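Local coordinates for protein nonribosomal peptide synthase (Streptomyces sp. MJ635-86F5, PDB 5JJP) that adenylates aliphatic beta-amino acids, probably at the expense of ATP, as an activating enzyme of nonribosomal peptide synthesis, at residues 28-38 against 201-212; 329-340 against 354-364. All coordinates share one frame; numbering follows the deposited sequence.

Contact 1: 28-38 against 201-212; sequences AGNLRDYLLAA and HRANIAFHRGIR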
loop_
_atom_site.group_PDB
_atom_site.type_symbol
_atom_site.label_atom_id
_atom_site.label_comp_id
_atom_site.label_asym_id
_atom_site.label_seq_id
_atom_site.Cartn_x
_atom_site.Cartn_y
_atom_site.Cartn_z
ATOM N N ALA A 28 17.051 6.449 -0.676
ATOM C CA ALA A 28 16.142 5.777 -1.604
ATOM C C ALA A 28 16.454 4.295 -1.911
ATOM O O ALA A 28 15.971 3.775 -2.878
ATOM C CB ALA A 28 16.062 6.573 -2.902
ATOM N N GLY A 29 17.306 3.661 -1.112
ATOM C CA GLY A 29 17.814 2.347 -1.429
ATOM C C GLY A 29 17.049 1.231 -0.752
ATOM O O GLY A 29 17.185 0.065 -1.154
ATOM N N ASN A 30 16.228 1.600 0.237
ATOM C CA ASN A 30 15.463 0.650 1.059
ATOM C C ASN A 30 14.271 1.359 1.651
ATOM O O ASN A 30 14.354 2.490 2.133
ATOM C CB ASN A 30 16.339 0.105 2.157
ATOM C CG ASN A 30 15.742 -1.126 2.858
ATOM O OD1 ASN A 30 14.696 -1.054 3.531
ATOM N ND2 ASN A 30 16.385 -2.280 2.658
ATOM N N LEU A 31 13.129 0.723 1.597
ATOM C CA LEU A 31 11.877 1.318 2.101
ATOM C C LEU A 31 12.022 1.744 3.547
ATOM O O LEU A 31 11.341 2.677 3.977
ATOM C CB LEU A 31 10.696 0.323 1.984
ATOM C CG LEU A 31 10.189 0.257 0.549
ATOM C CD1 LEU A 31 9.395 -0.997 0.242
ATOM C CD2 LEU A 31 9.358 1.505 0.254
ATOM N N ARG A 32 12.905 1.074 4.278
ATOM C CA ARG A 32 13.090 1.359 5.655
ATOM C C ARG A 32 13.614 2.765 5.774
ATOM O O ARG A 32 13.226 3.494 6.681
ATOM C CB ARG A 32 14.082 0.351 6.256
ATOM C CG ARG A 32 14.678 0.719 7.579
ATOM C CD ARG A 32 13.696 0.527 8.686
ATOM N NE ARG A 32 14.359 0.797 9.957
ATOM C CZ ARG A 32 14.610 2.003 10.429
ATOM N NH1 ARG A 32 14.239 3.053 9.755
ATOM N NH2 ARG A 32 15.217 2.140 11.606
ATOM N N ASP A 33 14.517 3.124 4.864
ATOM C CA ASP A 33 15.142 4.439 4.907
ATOM C C ASP A 33 14.204 5.454 4.314
ATOM O O ASP A 33 13.944 6.506 4.926
ATOM C CB ASP A 33 16.483 4.451 4.186
ATOM C CG ASP A 33 17.442 3.378 4.720
ATOM O OD1 ASP A 33 17.461 3.097 5.932
ATOM O OD2 ASP A 33 18.194 2.813 3.907
ATOM N N TYR A 34 13.681 5.149 3.126
ATOM C CA TYR A 34 12.865 6.121 2.410
ATOM C C TYR A 34 11.651 6.513 3.248
ATOM O O TYR A 34 11.322 7.689 3.336
ATOM C CB TYR A 34 12.470 5.674 0.975
ATOM C CG TYR A 34 11.771 6.801 0.254
ATOM C CD1 TYR A 34 12.498 7.824 -0.325
ATOM C CD2 TYR A 34 10.377 6.883 0.205
ATOM C CE1 TYR A 34 11.861 8.874 -0.972
ATOM C CE2 TYR A 34 9.714 7.918 -0.458
ATOM C CZ TYR A 34 10.463 8.926 -1.028
ATOM O OH TYR A 34 9.858 9.970 -1.673
ATOM N N LEU A 35 10.970 5.543 3.835
ATOM C CA LEU A 35 9.711 5.855 4.500
ATOM C C LEU A 35 9.921 6.738 5.735
ATOM O O LEU A 35 9.006 7.404 6.143
ATOM C CB LEU A 35 8.953 4.602 4.894
ATOM C CG LEU A 35 8.508 3.678 3.740
ATOM C CD1 LEU A 35 7.567 2.614 4.271
ATOM C CD2 LEU A 35 7.844 4.429 2.611
ATOM N N LEU A 36 11.130 6.727 6.307
ATOM C CA LEU A 36 11.400 7.406 7.558
ATOM C C LEU A 36 12.244 8.651 7.400
ATOM O O LEU A 36 12.439 9.339 8.370
ATOM C CB LEU A 36 12.085 6.448 8.562
ATOM C CG LEU A 36 11.073 5.434 9.066
ATOM C CD1 LEU A 36 11.797 4.334 9.732
ATOM C CD2 LEU A 36 10.122 6.048 10.055
ATOM N N ALA A 37 12.663 8.959 6.180
ATOM C CA ALA A 37 13.520 10.099 5.971
ATOM C C ALA A 37 12.883 11.436 6.371
ATOM O O ALA A 37 13.437 12.144 7.171
ATOM C CB ALA A 37 13.985 10.160 4.536
ATOM N N ALA A 38 11.681 11.721 5.900
ATOM C CA ALA A 38 11.012 12.976 6.247
ATOM C C ALA A 38 10.835 13.156 7.747
ATOM O O ALA A 38 10.921 14.277 8.263
ATOM C CB ALA A 38 9.655 13.105 5.557
ATOM N N HIS A 201 11.986 -3.002 -3.501
ATOM C CA HIS A 201 12.142 -1.757 -2.808
ATOM C C HIS A 201 12.097 -0.616 -3.789
ATOM O O HIS A 201 11.463 0.427 -3.579
ATOM C CB HIS A 201 13.458 -1.740 -2.042
ATOM C CG HIS A 201 13.497 -2.683 -0.894
ATOM N ND1 HIS A 201 13.221 -2.288 0.399
ATOM C CD2 HIS A 201 13.783 -4.005 -0.828
ATOM C CE1 HIS A 201 13.306 -3.338 1.205
ATOM N NE2 HIS A 201 13.671 -4.385 0.486
ATOM N N ARG A 202 12.934 -0.731 -4.782
ATOM C CA ARG A 202 13.109 0.308 -5.775
ATOM C C ARG A 202 11.750 0.709 -6.328
ATOM O O ARG A 202 11.459 1.895 -6.503
ATOM C CB ARG A 202 14.043 -0.281 -6.822
ATOM C CG ARG A 202 14.118 0.398 -8.156
ATOM C CD ARG A 202 15.153 -0.243 -9.078
ATOM N NE ARG A 202 14.700 -1.454 -9.740
ATOM C CZ ARG A 202 15.352 -2.036 -10.767
ATOM N NH1 ARG A 202 16.464 -1.521 -11.248
ATOM N NH2 ARG A 202 14.911 -3.165 -11.308
ATOM N N ALA A 203 10.907 -0.281 -6.619
ATOM C CA ALA A 203 9.655 -0.012 -7.323
ATOM C C ALA A 203 8.708 0.707 -6.413
ATOM O O ALA A 203 8.009 1.625 -6.848
ATOM C CB ALA A 203 9.015 -1.276 -7.834
ATOM N N ASN A 204 8.612 0.252 -5.179
ATOM C CA ASN A 204 7.678 0.876 -4.273
ATOM C C ASN A 204 8.148 2.260 -3.844
ATOM O O ASN A 204 7.357 3.197 -3.737
ATOM C CB ASN A 204 7.310 -0.020 -3.080
ATOM C CG ASN A 204 6.012 0.427 -2.419
ATOM O OD1 ASN A 204 4.985 0.667 -3.111
ATOM N ND2 ASN A 204 6.060 0.632 -1.146
ATOM N N ILE A 205 9.455 2.415 -3.709
ATOM C CA ILE A 205 10.035 3.738 -3.465
ATOM C C ILE A 205 9.692 4.678 -4.621
ATOM O O ILE A 205 9.345 5.855 -4.409
ATOM C CB ILE A 205 11.535 3.638 -3.214
ATOM C CG1 ILE A 205 11.796 3.054 -1.823
ATOM C CG2 ILE A 205 12.186 5.015 -3.264
ATOM C CD1 ILE A 205 13.198 2.577 -1.633
ATOM N N ALA A 206 9.681 4.146 -5.831
ATOM C CA ALA A 206 9.417 5.016 -7.009
ATOM C C ALA A 206 7.969 5.485 -6.984
ATOM O O ALA A 206 7.666 6.586 -7.351
ATOM C CB ALA A 206 9.728 4.272 -8.302
ATOM N N PHE A 207 7.086 4.611 -6.529
ATOM C CA PHE A 207 5.735 4.950 -6.330
ATOM C C PHE A 207 5.573 6.151 -5.344
ATOM O O PHE A 207 4.932 7.117 -5.658
ATOM C CB PHE A 207 4.975 3.763 -5.824
ATOM C CG PHE A 207 3.544 4.065 -5.553
ATOM C CD1 PHE A 207 2.669 4.295 -6.587
ATOM C CD2 PHE A 207 3.070 4.201 -4.234
ATOM C CE1 PHE A 207 1.341 4.646 -6.342
ATOM C CE2 PHE A 207 1.761 4.529 -3.987
ATOM C CZ PHE A 207 0.892 4.741 -5.040
ATOM N N HIS A 208 6.117 6.035 -4.137
ATOM C CA HIS A 208 5.976 7.083 -3.147
ATOM C C HIS A 208 6.625 8.381 -3.643
ATOM O O HIS A 208 6.063 9.442 -3.489
ATOM C CB HIS A 208 6.542 6.616 -1.822
ATOM C CG HIS A 208 5.760 5.497 -1.256
ATOM N ND1 HIS A 208 4.433 5.642 -0.914
ATOM C CD2 HIS A 208 6.051 4.186 -1.110
ATOM C CE1 HIS A 208 3.960 4.480 -0.514
ATOM N NE2 HIS A 208 4.916 3.573 -0.648
ATOM N N ARG A 209 7.774 8.268 -4.298
ATOM C CA ARG A 209 8.410 9.440 -4.845
ATOM C C ARG A 209 7.498 10.189 -5.816
ATOM O O ARG A 209 7.393 11.424 -5.776
ATOM C CB ARG A 209 9.695 9.066 -5.583
ATOM C CG ARG A 209 10.900 8.826 -4.712
ATOM C CD ARG A 209 12.130 8.977 -5.614
ATOM N NE ARG A 209 12.277 7.828 -6.429
ATOM C CZ ARG A 209 12.333 7.737 -7.759
ATOM N NH1 ARG A 209 12.380 8.776 -8.586
ATOM N NH2 ARG A 209 12.408 6.489 -8.255
ATOM N N GLY A 210 6.924 9.448 -6.757
ATOM C CA GLY A 210 6.013 10.036 -7.716
ATOM C C GLY A 210 4.803 10.652 -7.013
ATOM O O GLY A 210 4.453 11.798 -7.299
ATOM N N ILE A 211 4.148 9.902 -6.120
ATOM C CA ILE A 211 2.908 10.369 -5.534
ATOM C C ILE A 211 3.099 11.647 -4.660
ATOM O O ILE A 211 2.304 12.539 -4.732
ATOM C CB ILE A 211 2.217 9.232 -4.763
ATOM C CG1 ILE A 211 1.619 8.204 -5.755
ATOM C CG2 ILE A 211 1.090 9.743 -3.892
ATOM C CD1 ILE A 211 0.411 8.694 -6.542
ATOM N N ARG A 212 4.207 11.749 -3.942
ATOM C CA ARG A 212 4.493 12.926 -3.186
ATOM C C ARG A 212 4.656 14.152 -4.023
ATOM O O ARG A 212 4.540 15.251 -3.509
ATOM C CB ARG A 212 5.757 12.718 -2.344
ATOM C CG ARG A 212 5.535 11.799 -1.160
ATOM C CD ARG A 212 6.832 11.536 -0.450
ATOM N NE ARG A 212 7.259 12.679 0.351
ATOM C CZ ARG A 212 8.497 12.860 0.814
ATOM N NH1 ARG A 212 9.484 12.030 0.489
ATOM N NH2 ARG A 212 8.752 13.920 1.591
#
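Tyr34 inserts as a knob into a hole formed by Ile205, His208, Arg209 and Arg212, joining two nearly parallel helices whose short axes approach to 10.1 Å at 16°. In this ANL-family adenylating enzyme the contact fixes the N-terminal helix 31-37 against helix 201-212. Tyr34 swings its ring out across the gap, toward the later turns of the partner helix, because chi1 (-173°) carries CG away from the backbone N. Ile205 CG2 lies over one ring face in a CH-pi contact, 4.2 Å from the centroid, while His208 CB meets Tyr34 CE2. A tyrosine suits the hole because its ring is apolar where it meets the isoleucine and polar at the hydroxyl, which Arg212 grips, while the CG of Arg209 lies against the ring end.

Beta-branched Ile205 serves several neighbours at once. Its CG1 packs 3.6 Å from CD2 of Leu31, the two side chains sliding past each other in opposite directions, and its CD1 reaches back to the carbonyl of Ala28. Leu31 has a forked end, both methyls lying near Asn204 ND2, and its backbone N gives His201 ND1 a nearly straight bond of 3.2 Å (175°) close to the imidazole plane. Asn30 precedes the helix as its N-cap: OD1 takes Arg32 N on a lone pair, at 2.9 Å, and ND2 binds Phe105 O. Helix 232-243 backs Leu35 and His208. At the far end Arg212, bent at chi3, donates from NH1 to Tyr34 OH at 3.0 Å, the hydroxyl lying near the guanidinium plane.

Contact 2: 329-340 against 354-364; sequences YGATESMAASVT and TIGYAHHGAEM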
loop_
_atom_site.group_PDB
_atom_site.type_symbol
_atom_site.label_atom_id
_atom_site.label_comp_id
_atom_site.label_asym_id
_atom_site.label_seq_id
_atom_site.Cartn_x
_atom_site.Cartn_y
_atom_site.Cartn_z
ATOM N N TYR A 329 -6.626 5.198 -9.268
ATOM C CA TYR A 329 -6.789 4.054 -10.185
ATOM C C TYR A 329 -5.493 3.247 -10.134
ATOM O O TYR A 329 -4.387 3.815 -10.149
ATOM C CB TYR A 329 -7.057 4.480 -11.662
ATOM C CG TYR A 329 -6.607 3.400 -12.674
ATOM C CD1 TYR A 329 -7.301 2.201 -12.808
ATOM C CD2 TYR A 329 -5.441 3.564 -13.428
ATOM C CE1 TYR A 329 -6.881 1.192 -13.681
ATOM C CE2 TYR A 329 -4.997 2.561 -14.294
ATOM C CZ TYR A 329 -5.720 1.380 -14.413
ATOM O OH TYR A 329 -5.262 0.377 -15.254
ATOM N N GLY A 330 -5.634 1.926 -10.079
ATOM C CA GLY A 330 -4.497 1.023 -10.345
ATOM C C GLY A 330 -4.649 -0.327 -9.701
ATOM O O GLY A 330 -5.700 -0.646 -9.179
ATOM N N ALA A 331 -3.569 -1.083 -9.700
ATOM C CA ALA A 331 -3.568 -2.413 -9.172
ATOM C C ALA A 331 -2.356 -2.725 -8.311
ATOM O O ALA A 331 -1.360 -1.986 -8.257
ATOM C CB ALA A 331 -3.643 -3.408 -10.319
ATOM N N THR A 332 -2.437 -3.871 -7.658
ATOM C CA THR A 332 -1.322 -4.374 -6.890
ATOM C C THR A 332 0.004 -4.389 -7.629
ATOM O O THR A 332 1.062 -4.187 -7.028
ATOM C CB THR A 332 -1.623 -5.784 -6.435
ATOM O OG1 THR A 332 -2.894 -5.771 -5.783
ATOM C CG2 THR A 332 -0.541 -6.278 -5.460
ATOM N N GLU A 333 -0.052 -4.678 -8.929
ATOM C CA GLU A 333 1.160 -4.787 -9.698
ATOM C C GLU A 333 1.957 -3.522 -9.734
ATOM O O GLU A 333 3.148 -3.594 -10.074
ATOM C CB GLU A 333 0.881 -5.281 -11.114
ATOM C CG GLU A 333 0.646 -6.806 -11.200
ATOM C CD GLU A 333 -0.815 -7.214 -10.923
ATOM O OE1 GLU A 333 -1.600 -6.378 -10.406
ATOM O OE2 GLU A 333 -1.181 -8.360 -11.286
ATOM N N SER A 334 1.349 -2.377 -9.460
ATOM C CA SER A 334 2.121 -1.112 -9.367
ATOM C C SER A 334 1.824 -0.309 -8.094
ATOM O O SER A 334 2.313 0.818 -7.922
ATOM C CB SER A 334 1.871 -0.198 -10.558
ATOM O OG SER A 334 0.498 0.126 -10.639
ATOM N N MET A 335 1.080 -0.944 -7.195
ATOM C CA MET A 335 0.374 -0.294 -6.080
ATOM C C MET A 335 -0.726 0.616 -6.541
ATOM O O MET A 335 -1.858 0.425 -6.146
ATOM C CB MET A 335 1.321 0.415 -5.112
ATOM C CG MET A 335 0.566 0.953 -3.902
ATOM S SD MET A 335 1.603 1.156 -2.435
ATOM C CE MET A 335 1.441 -0.445 -1.616
ATOM N N ALA A 336 -0.396 1.592 -7.389
ATOM C CA ALA A 336 -1.373 2.434 -8.062
ATOM C C ALA A 336 -0.712 3.013 -9.287
ATOM O O ALA A 336 0.480 2.799 -9.503
ATOM C CB ALA A 336 -1.888 3.566 -7.162
ATOM N N ALA A 337 -1.499 3.706 -10.115
ATOM C CA ALA A 337 -1.048 4.154 -11.432
ATOM C C ALA A 337 -1.427 5.604 -11.700
ATOM O O ALA A 337 -0.726 6.297 -12.426
ATOM C CB ALA A 337 -1.607 3.213 -12.526
ATOM N N SER A 338 -2.569 6.055 -11.202
ATOM C CA SER A 338 -2.995 7.430 -11.439
ATOM C C SER A 338 -3.827 7.931 -10.310
ATOM O O SER A 338 -4.517 7.174 -9.630
ATOM C CB SER A 338 -3.814 7.559 -12.732
ATOM O OG SER A 338 -5.143 7.107 -12.528
ATOM N N VAL A 339 -3.787 9.250 -10.143
ATOM C CA VAL A 339 -4.556 9.917 -9.110
ATOM C C VAL A 339 -5.161 11.173 -9.695
ATOM O O VAL A 339 -4.499 11.948 -10.322
ATOM C CB VAL A 339 -3.711 10.242 -7.855
ATOM C CG1 VAL A 339 -2.583 11.200 -8.176
ATOM C CG2 VAL A 339 -4.611 10.828 -6.764
ATOM N N THR A 340 -6.443 11.360 -9.432
ATOM C CA THR A 340 -7.249 12.320 -10.144
ATOM C C THR A 340 -8.104 13.089 -9.130
ATOM O O THR A 340 -8.690 12.489 -8.233
ATOM C CB THR A 340 -8.140 11.551 -11.126
ATOM O OG1 THR A 340 -7.321 11.027 -12.168
ATOM C CG2 THR A 340 -9.175 12.412 -11.722
ATOM N N THR A 354 -13.107 10.251 -15.054
ATOM C CA THR A 354 -11.846 9.940 -15.700
ATOM C C THR A 354 -10.831 9.314 -14.732
ATOM O O THR A 354 -10.863 9.578 -13.504
ATOM C CB THR A 354 -11.221 11.183 -16.378
ATOM O OG1 THR A 354 -10.106 10.778 -17.165
ATOM C CG2 THR A 354 -10.773 12.264 -15.362
ATOM N N ILE A 355 -9.904 8.525 -15.272
ATOM C CA ILE A 355 -8.750 8.083 -14.492
ATOM C C ILE A 355 -7.506 8.880 -14.871
ATOM O O ILE A 355 -6.412 8.618 -14.381
ATOM C CB ILE A 355 -8.520 6.547 -14.604
ATOM C CG1 ILE A 355 -8.305 6.115 -16.050
ATOM C CG2 ILE A 355 -9.709 5.792 -14.027
ATOM C CD1 ILE A 355 -7.911 4.658 -16.227
ATOM N N GLY A 356 -7.663 9.851 -15.755
ATOM C CA GLY A 356 -6.666 10.885 -15.925
ATOM C C GLY A 356 -5.414 10.418 -16.595
ATOM O O GLY A 356 -5.477 9.634 -17.531
ATOM N N TYR A 357 -4.281 10.958 -16.148
ATOM C CA TYR A 357 -2.953 10.564 -16.624
ATOM C C TYR A 357 -2.242 9.809 -15.540
ATOM O O TYR A 357 -2.505 10.038 -14.372
ATOM C CB TYR A 357 -2.085 11.788 -16.935
ATOM C CG TYR A 357 -2.684 12.799 -17.909
ATOM C CD1 TYR A 357 -2.710 12.537 -19.272
ATOM C CD2 TYR A 357 -3.163 14.026 -17.458
ATOM C CE1 TYR A 357 -3.235 13.438 -20.164
ATOM C CE2 TYR A 357 -3.669 14.962 -18.340
ATOM C CZ TYR A 357 -3.719 14.656 -19.695
ATOM O OH TYR A 357 -4.227 15.564 -20.595
ATOM N N ALA A 358 -1.350 8.896 -15.910
ATOM C CA ALA A 358 -0.538 8.214 -14.911
ATOM C C ALA A 358 0.094 9.215 -13.953
ATOM O O ALA A 358 0.253 10.357 -14.295
ATOM C CB ALA A 358 0.537 7.396 -15.575
ATOM N N HIS A 359 0.438 8.787 -12.745
ATOM C CA HIS A 359 1.023 9.701 -11.728
ATOM C C HIS A 359 2.391 10.121 -12.174
ATOM O O HIS A 359 2.972 9.519 -13.084
ATOM C CB HIS A 359 1.137 9.057 -10.338
ATOM C CG HIS A 359 2.025 7.847 -10.296
ATOM N ND1 HIS A 359 3.404 7.935 -10.290
ATOM C CD2 HIS A 359 1.728 6.532 -10.236
ATOM C CE1 HIS A 359 3.917 6.718 -10.227
ATOM N NE2 HIS A 359 2.920 5.849 -10.183
ATOM N N HIS A 360 2.914 11.134 -11.501
ATOM C CA HIS A 360 4.107 11.784 -11.927
ATOM C C HIS A 360 5.221 10.706 -12.018
ATOM O O HIS A 360 5.394 9.872 -11.093
ATOM C CB HIS A 360 4.411 12.889 -10.948
ATOM C CG HIS A 360 5.595 13.687 -11.317
ATOM N ND1 HIS A 360 6.879 13.307 -10.969
ATOM C CD2 HIS A 360 5.711 14.821 -12.040
ATOM C CE1 HIS A 360 7.736 14.181 -11.468
ATOM N NE2 HIS A 360 7.052 15.108 -12.121
ATOM N N GLY A 361 5.960 10.697 -13.124
ATOM C CA GLY A 361 7.002 9.697 -13.317
ATOM C C GLY A 361 6.587 8.420 -14.047
ATOM O O GLY A 361 7.410 7.524 -14.229
ATOM N N ALA A 362 5.317 8.317 -14.411
ATOM C CA ALA A 362 4.790 7.152 -15.110
ATOM C C ALA A 362 4.023 7.609 -16.321
ATOM O O ALA A 362 3.786 8.807 -16.470
ATOM C CB ALA A 362 3.873 6.362 -14.209
ATOM N N GLU A 363 3.605 6.665 -17.159
ATOM C CA GLU A 363 2.787 6.964 -18.333
ATOM C C GLU A 363 1.942 5.752 -18.700
ATOM O O GLU A 363 2.398 4.590 -18.696
ATOM C CB GLU A 363 3.684 7.340 -19.508
ATOM C CG GLU A 363 3.004 8.024 -20.697
ATOM C CD GLU A 363 3.917 7.983 -21.920
ATOM O OE1 GLU A 363 4.010 6.898 -22.554
ATOM O OE2 GLU A 363 4.563 9.017 -22.243
ATOM N N MET A 364 0.685 6.010 -19.054
ATOM C CA MET A 364 -0.162 4.922 -19.510
ATOM C C MET A 364 -0.888 5.355 -20.751
ATOM O O MET A 364 -1.183 6.532 -20.928
ATOM C CB MET A 364 -1.134 4.482 -18.430
ATOM C CG MET A 364 -2.012 5.574 -17.889
ATOM S SD MET A 364 -3.104 4.969 -16.569
ATOM C CE MET A 364 -4.098 6.424 -16.410
HETATM O O HOH W 1 -2.113 10.863 -11.807
#
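The first torsions of Ser338 (chi1 78°) and Ile355 (chi1 59°) set OG and CG1 respectively between backbone N and carbonyl carbon; the serine hydroxyl thereby faces the Ile355 carbonyl and the isoleucine arm swings over Tyr329. Ser338 OG donates to Ile355 O at 2.7 Å, on a lone pair in the carbonyl plane. Serine fits because it is small and carries a donor. Ile355 CD1 sits above the centre of the Tyr329 ring, 3.9 Å from the centroid, while Met364 SD approaches Tyr329 CE2 obliquely at 3.8 Å, a Met-aromatic contact; the phenol itself bonds to Asp423. Tyr329 opens the YGATE stretch, this enzyme's version of the YGxTE motif of amino acid-adenylating ANL enzymes, and its carbonyl takes both amides of Ala337 and Ser338 in a classic beta bulge.

The bulge turns Ala337 O to His359 N, which donates to it at 2.8 Å. His359 also begins a type II turn, and its ND1 holds His360 O at 2.9 Å. Replacing His359 by an alanine would probably leave His360 O without its ring donor and open a gap beside Ala337 O. Water 1 bridges Val339 N, at 2.9 Å, to Tyr357 O. NE2 of His359 is buried without a partner in the model. The join thus rests on a few separate polar links, one through a hydroxyl and one through water, beside an apolar cluster round the tyrosine, and not on a regular strand ladder.

In the fold
From the N terminus, helix 31-37 is laid down first, and contact 1 closes a loop of 162 intervening residues, which include the five-stranded mixed sheet, when helix 201-212 returns to it. Contact 2 follows in series, after contact 1 has closed; just 13 residues separate its segments, and the chain passes from edge strand 338-341 of the six-stranded mixed sheet on to strand 363-367 of the antiparallel sheet. The loops neither nest nor cross, yet the contacts touch, their centres about 17 Å apart. Helix 201-212 is the common element: its Asn204 and Phe207 pack on Met335 and Ala336, so the N-terminal helix is joined through it to the 329-340 segment.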